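Local coordinates for protein acetyltransferase, GNAT family (Streptococcus pneumoniae, PDB 2I79) that binds acetyl coenzyme A and, as a GNAT-family acetyltransferase, probably transfers its acetyl group to the amino group of an acceptor substrate, at residues 21-25 with 93-98. Residues are numbered along the deposited sequence; the frame is centred on the assembly and turned at random.
Sequences FLNRV and VIGKRY. With ACO (acetyl coenzyme *a), chain G.
Residues 21-25 form a turn of helix 15-26, with Val25 N hydrogen-bonded to Phe21 O at 3.0 Å, and pack against the end of strand 87-94 and the 3-10 turn 96-98. The backbones come closest at Val25 and Gly95, with CA atoms 5.9 Å apart. Val25 (chi1 m) and Val93 (chi1 p) point at each other, placing Val25 CB 3.6 Å from Val93 CG2. Leu22 CD2 reaches Val93 CG1 at 4.3 Å. Phe21, with chi1 t, sends its ring edge to the strand backbone, CZ lying 3.8 Å from Val93 O and 3.9 Å from Gly95 N. In this GNAT fold the strand end also meets the cofactor through its backbone edge: Ile94 N donates a 2.8 Å hydrogen bond to O9P of acetyl coenzyme A, while the Ile94 CA-to-CB bond points away from helix 15-26 and the side chain packs on helix 103-117. At Gly95 (phi/psi -57/136) the chain leaves the strand, and a 2.9 Å hydrogen bond from Tyr98 N to Gly95 O closes the turn. Arg24 (t, t, p) stretches over Gly95, where a CB would collide with NH2; that nitrogen meets the Tyr98 ring edge, 3.5 Å from CE1. Arg24 NH1 lies 3.6 Å from Arg97 NH1, a like-charge approach, with Glu28 a weak ion-pair partner of Arg24.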
loop_
_atom_site.group_PDB
_atom_site.type_symbol
_atom_site.label_atom_id
_atom_site.label_comp_id
_atom_site.label_asym_id
_atom_site.label_seq_id
_atom_site.Cartn_x
_atom_site.Cartn_y
_atom_site.Cartn_z
ATOM N N PHE A 21 9.154 16.937 13.638
ATOM C CA PHE A 21 9.965 16.816 12.431
ATOM C C PHE A 21 9.117 16.483 11.204
ATOM O O PHE A 21 9.328 17.029 10.105
ATOM C CB PHE A 21 11.043 15.748 12.634
ATOM C CG PHE A 21 11.824 15.461 11.395
ATOM C CD1 PHE A 21 12.741 16.399 10.900
ATOM C CD2 PHE A 21 11.613 14.299 10.682
ATOM C CE1 PHE A 21 13.428 16.151 9.748
ATOM C CE2 PHE A 21 12.307 14.067 9.509
ATOM C CZ PHE A 21 13.213 14.989 9.058
ATOM N N LEU A 22 8.144 15.586 11.365
ATOM C CA LEU A 22 7.369 15.168 10.196
ATOM C C LEU A 22 6.458 16.302 9.746
ATOM O O LEU A 22 6.252 16.490 8.583
ATOM C CB LEU A 22 6.608 13.880 10.464
ATOM C CG LEU A 22 7.502 12.631 10.509
ATOM C CD1 LEU A 22 6.831 11.498 11.283
ATOM C CD2 LEU A 22 7.896 12.178 9.072
ATOM N N ASN A 23 5.958 17.080 10.688
ATOM C CA ASN A 23 5.185 18.281 10.359
ATOM C C ASN A 23 6.049 19.322 9.650
ATOM O O ASN A 23 5.601 19.968 8.686
ATOM C CB ASN A 23 4.559 18.884 11.621
ATOM C CG ASN A 23 3.295 18.173 12.053
ATOM O OD1 ASN A 23 2.969 18.078 13.261
ATOM N ND2 ASN A 23 2.562 17.688 11.084
ATOM N N ARG A 24 7.292 19.434 10.085
ATOM C CA ARG A 24 8.227 20.357 9.412
ATOM C C ARG A 24 8.445 19.964 7.960
ATOM O O ARG A 24 8.217 20.760 7.082
ATOM C CB ARG A 24 9.568 20.457 10.148
ATOM C CG ARG A 24 10.623 21.269 9.376
ATOM C CD ARG A 24 11.845 21.618 10.228
ATOM N NE ARG A 24 12.838 20.520 10.365
ATOM C CZ ARG A 24 14.058 20.442 9.795
ATOM N NH1 ARG A 24 14.566 21.381 8.985
ATOM N NH2 ARG A 24 14.808 19.393 10.064
ATOM N N VAL A 25 8.842 18.723 7.703
ATOM C CA VAL A 25 9.170 18.306 6.334
ATOM C C VAL A 25 7.941 18.228 5.427
ATOM O O VAL A 25 8.033 18.400 4.232
ATOM C CB VAL A 25 9.982 16.974 6.312
ATOM C CG1 VAL A 25 11.290 17.156 7.041
ATOM C CG2 VAL A 25 9.170 15.815 6.923
ATOM N N VAL A 93 12.803 10.719 4.541
ATOM C CA VAL A 93 12.742 12.157 4.347
ATOM C C VAL A 93 13.796 12.814 5.216
ATOM O O VAL A 93 14.024 12.381 6.346
ATOM C CB VAL A 93 11.333 12.731 4.615
ATOM C CG1 VAL A 93 10.851 12.361 6.019
ATOM C CG2 VAL A 93 11.331 14.231 4.411
ATOM N N ILE A 94 14.463 13.821 4.628
ATOM C CA ILE A 94 15.521 14.613 5.277
ATOM C C ILE A 94 15.043 16.070 5.278
ATOM O O ILE A 94 14.373 16.508 4.331
ATOM C CB ILE A 94 16.881 14.486 4.536
ATOM C CG1 ILE A 94 17.342 13.011 4.475
ATOM C CG2 ILE A 94 17.978 15.317 5.211
ATOM C CD1 ILE A 94 17.666 12.375 5.838
ATOM N N GLY A 95 15.315 16.794 6.371
ATOM C CA GLY A 95 15.065 18.229 6.401
ATOM C C GLY A 95 15.819 18.905 5.275
ATOM O O GLY A 95 16.980 18.580 5.020
ATOM N N LYS A 96 15.139 19.816 4.587
ATOM C CA LYS A 96 15.640 20.445 3.388
ATOM C C LYS A 96 16.985 21.102 3.665
ATOM O O LYS A 96 17.940 20.920 2.927
ATOM C CB LYS A 96 14.632 21.477 2.875
ATOM C CG LYS A 96 14.943 22.026 1.475
ATOM C CD LYS A 96 13.742 22.798 0.877
ATOM C CE LYS A 96 14.164 23.520 -0.402
ATOM N NZ LYS A 96 13.039 24.045 -1.271
ATOM N N ARG A 97 17.043 21.817 4.782
ATOM C CA ARG A 97 18.265 22.461 5.256
ATOM C C ARG A 97 19.510 21.536 5.221
ATOM O O ARG A 97 20.625 22.042 5.100
ATOM C CB ARG A 97 18.033 23.001 6.687
ATOM C CG ARG A 97 18.827 24.245 7.040
ATOM C CD ARG A 97 17.930 25.334 7.763
ATOM N NE ARG A 97 16.816 25.798 6.899
ATOM C CZ ARG A 97 15.508 25.579 7.103
ATOM N NH1 ARG A 97 15.061 24.904 8.177
ATOM N NH2 ARG A 97 14.623 26.060 6.221
ATOM N N TYR A 98 19.326 20.207 5.305
ATOM C CA TYR A 98 20.460 19.250 5.350
ATOM C C TYR A 98 20.665 18.380 4.107
ATOM O O TYR A 98 21.475 17.431 4.121
ATOM C CB TYR A 98 20.302 18.292 6.521
ATOM C CG TYR A 98 19.952 18.908 7.856
ATOM C CD1 TYR A 98 18.646 18.885 8.318
ATOM C CD2 TYR A 98 20.944 19.470 8.681
ATOM C CE1 TYR A 98 18.321 19.410 9.558
ATOM C CE2 TYR A 98 20.626 19.994 9.943
ATOM C CZ TYR A 98 19.306 19.954 10.366
ATOM O OH TYR A 98 18.930 20.458 11.588
HETATM N N1A ACO G . 18.968 15.328 -9.718
HETATM C C2A ACO G . 19.808 14.287 -9.540
HETATM N N3A ACO G . 20.534 14.120 -8.417
HETATM C C4A ACO G . 20.447 14.998 -7.398
HETATM C C5A ACO G . 19.546 16.144 -7.504
HETATM C C6A ACO G . 18.781 16.261 -8.754
HETATM N N6A ACO G . 17.931 17.296 -8.926
HETATM N N7A ACO G . 19.664 16.840 -6.371
HETATM C C8A ACO G . 20.572 16.173 -5.597
HETATM N N9A ACO G . 21.038 15.077 -6.220
HETATM C C1B ACO G . 22.010 14.031 -5.792
HETATM C C2B ACO G . 23.252 14.438 -5.015
HETATM O O2B ACO G . 24.325 14.815 -5.880
HETATM C C3B ACO G . 23.568 13.146 -4.305
HETATM O O3B ACO G . 24.121 12.152 -5.147
HETATM P P3B ACO G . 25.657 11.701 -5.111
HETATM O O7A ACO G . 26.204 12.958 -5.768
HETATM O O8A ACO G . 25.767 10.431 -5.920
HETATM O O9A ACO G . 26.013 11.472 -3.663
HETATM C C4B ACO G . 22.189 12.595 -3.973
HETATM O O4B ACO G . 21.316 13.082 -4.985
HETATM C C5B ACO G . 21.759 13.031 -2.578
HETATM O O5B ACO G . 22.318 12.064 -1.681
HETATM P P1A ACO G . 22.309 12.382 -0.106
HETATM O O1A ACO G . 22.845 13.765 0.149
HETATM O O2A ACO G . 22.912 11.158 0.555
HETATM O O3A ACO G . 20.712 12.506 0.134
HETATM P P2A ACO G . 19.883 13.681 0.917
HETATM O O4A ACO G . 19.740 15.003 0.155
HETATM O O5A ACO G . 20.439 13.667 2.321
HETATM O O6A ACO G . 18.441 12.915 0.869
HETATM C CBP ACO G . 16.221 12.940 -0.160
HETATM C CCP ACO G . 17.719 12.788 -0.350
HETATM C CDP ACO G . 15.544 12.663 -1.510
HETATM C CEP ACO G . 15.775 11.945 0.923
HETATM C CAP ACO G . 15.907 14.372 0.287
HETATM O OAP ACO G . 16.212 15.331 -0.753
HETATM C C9P ACO G . 14.458 14.510 0.725
HETATM O O9P ACO G . 14.138 14.210 1.859
HETATM N N8P ACO G . 13.590 14.987 -0.160
HETATM C C7P ACO G . 12.167 15.229 0.106
HETATM C C6P ACO G . 11.378 13.974 0.475
HETATM C C5P ACO G . 11.537 12.904 -0.568
HETATM O O5P ACO G . 11.324 13.174 -1.733
HETATM N N4P ACO G . 11.918 11.703 -0.151
HETATM C C3P ACO G . 12.102 10.565 -1.037
HETATM C C2P ACO G . 10.796 9.981 -1.556
HETATM S S1P ACO G . 9.868 9.319 -0.201
HETATM C C ACO G . 10.091 7.718 -0.030
HETATM O O ACO G . 11.224 7.448 0.293
HETATM C CH3 ACO G . 8.936 6.765 -0.280
#